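CT398 (Chlamydia trachomatis, PDB 4ILO) is of unknown function but joins a long coiled-coil hairpin to a C4-type zinc ribbon, an architecture that suggests binding to DNA or RNA. Local coordinates at the zinc ion site. Numbering follows the deposited sequence.

The zinc ion site. Residues 202, 204-207, 226, 228-231. With ZN (zinc ion), chain B.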
loop_
_atom_site.group_PDB
_atom_site.type_symbol
_atom_site.label_atom_id
_atom_site.label_comp_id
_atom_site.label_asym_id
_atom_site.label_seq_id
_atom_site.Cartn_x
_atom_site.Cartn_y
_atom_site.Cartn_z
ATOM N N CYS A 202 23.087 34.337 -7.667
ATOM C CA CYS A 202 22.841 33.419 -6.560
ATOM C C CYS A 202 22.767 32.015 -7.134
ATOM O O CYS A 202 22.004 31.774 -8.070
ATOM C CB CYS A 202 21.523 33.784 -5.881
ATOM S SG CYS A 202 20.970 32.651 -4.596
ATOM N N GLY A 204 21.698 29.440 -5.604
ATOM C CA GLY A 204 20.460 28.844 -5.145
ATOM C C GLY A 204 19.264 29.111 -6.047
ATOM O O GLY A 204 18.501 28.187 -6.340
ATOM N N CYS A 205 19.076 30.356 -6.494
ATOM C CA CYS A 205 17.905 30.719 -7.292
ATOM C C CYS A 205 18.257 31.219 -8.687
ATOM O O CYS A 205 17.357 31.340 -9.523
ATOM C CB CYS A 205 17.061 31.780 -6.551
ATOM S SG CYS A 205 17.750 33.494 -6.486
ATOM N N HIS A 206 19.537 31.504 -8.955
ATOM C CA HIS A 206 20.072 31.959 -10.247
ATOM C C HIS A 206 19.721 33.405 -10.578
ATOM O O HIS A 206 19.837 33.829 -11.724
ATOM C CB HIS A 206 19.762 31.008 -11.417
ATOM C CG HIS A 206 20.496 29.705 -11.333
ATOM N ND1 HIS A 206 21.380 29.411 -10.313
ATOM C CD2 HIS A 206 20.478 28.617 -12.134
ATOM C CE1 HIS A 206 21.869 28.195 -10.491
ATOM N NE2 HIS A 206 21.343 27.697 -11.592
ATOM N N ILE A 207 19.344 34.192 -9.612
ATOM C CA ILE A 207 19.072 35.602 -9.856
ATOM C C ILE A 207 20.351 36.409 -9.571
ATOM O O ILE A 207 21.039 36.183 -8.561
ATOM C CB ILE A 207 17.841 36.056 -9.040
ATOM C CG1 ILE A 207 16.602 35.245 -9.530
ATOM C CG2 ILE A 207 17.608 37.575 -9.142
ATOM C CD1 ILE A 207 15.246 35.652 -8.920
ATOM N N CYS A 226 20.589 36.374 -0.065
ATOM C CA CYS A 226 20.074 36.676 -1.392
ATOM C C CYS A 226 18.808 37.520 -1.264
ATOM O O CYS A 226 17.888 37.176 -0.502
ATOM C CB CYS A 226 19.734 35.368 -2.138
ATOM S SG CYS A 226 19.113 35.646 -3.825
ATOM N N HIS A 228 16.462 37.777 -3.265
ATOM C CA HIS A 228 15.292 37.135 -3.874
ATOM C C HIS A 228 14.873 35.834 -3.220
ATOM O O HIS A 228 13.674 35.616 -3.020
ATOM C CB HIS A 228 15.535 36.955 -5.375
ATOM C CG HIS A 228 15.982 38.237 -6.018
ATOM N ND1 HIS A 228 15.110 39.106 -6.639
ATOM C CD2 HIS A 228 17.192 38.844 -6.038
ATOM C CE1 HIS A 228 15.771 40.170 -7.057
ATOM N NE2 HIS A 228 17.038 40.033 -6.711
ATOM N N CYS A 229 15.804 34.958 -2.849
ATOM C CA CYS A 229 15.412 33.701 -2.231
ATOM C C CYS A 229 15.717 33.636 -0.747
ATOM O O CYS A 229 15.271 32.698 -0.091
ATOM C CB CYS A 229 16.057 32.503 -2.949
ATOM S SG CYS A 229 17.869 32.248 -2.670
ATOM N N SER A 230 16.482 34.578 -0.202
ATOM C CA SER A 230 16.796 34.679 1.237
ATOM C C SER A 230 17.861 33.681 1.702
ATOM O O SER A 230 18.193 33.686 2.926
ATOM C CB SER A 230 15.566 34.510 2.156
ATOM O OG SER A 230 14.604 35.542 1.959
ATOM N N ARG A 231 18.405 32.838 0.825
ATOM C CA ARG A 231 19.513 31.984 1.207
ATOM C C ARG A 231 20.729 32.818 1.621
ATOM O O ARG A 231 20.886 33.970 1.210
ATOM C CB ARG A 231 19.921 31.109 0.034
ATOM C CG ARG A 231 18.846 30.064 -0.360
ATOM C CD ARG A 231 19.387 29.159 -1.441
ATOM N NE ARG A 231 18.578 27.947 -1.609
ATOM C CZ ARG A 231 17.443 27.900 -2.295
ATOM N NH1 ARG A 231 16.949 28.993 -2.854
ATOM N NH2 ARG A 231 16.785 26.747 -2.400
HETATM ZN ZN ZN B . 18.814 33.417 -4.404
#
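In each CxxC knuckle of this zinc ribbon the first and second cysteines adopt different rotamers: SG lies anti to the backbone N in Cys202 (chi1 174°) and likewise in Cys226, whereas in Cys205 and Cys229 it is tucked between the backbone N and C, on the more hindered side (chi1 73° in both). The two knuckles are near copies, and from opposite sides of the metal their four cysteine sulfurs close on it in a near-tetrahedral shell, each SG 2.3 Å from ZN. The widest angle, 120°, opens between Cys205 SG and Cys229 SG. Such a Cys4 site is most likely structural, tying together two segments far apart in sequence.

Backbone amides turn inward to grip the sulfurs. Cys226 SG accepts hydrogen bonds from His228 N, 3.4 Å away, and, almost straight, from Cys229 N; Cys202 SG takes the corresponding amide of Cys205. Beyond the second knuckle, Arg231 N reaches back to Cys229 SG at 3.6 Å. These donors probably temper the negative charge expected of four zinc-bound thiolates, and the Arg231 guanidinium should add to that effect.

The second shell also bridges the knuckles. Ile207 lays its CG2 methyl over the centre of the His228 ring, 3.3 Å above its plane, while the Arg231 guanidinium turns one face toward Gly204 O. Its NH1 donates a hydrogen bond to Cys229 SG, 3.4 Å away, with the sulfur nearly in the guanidinium plane.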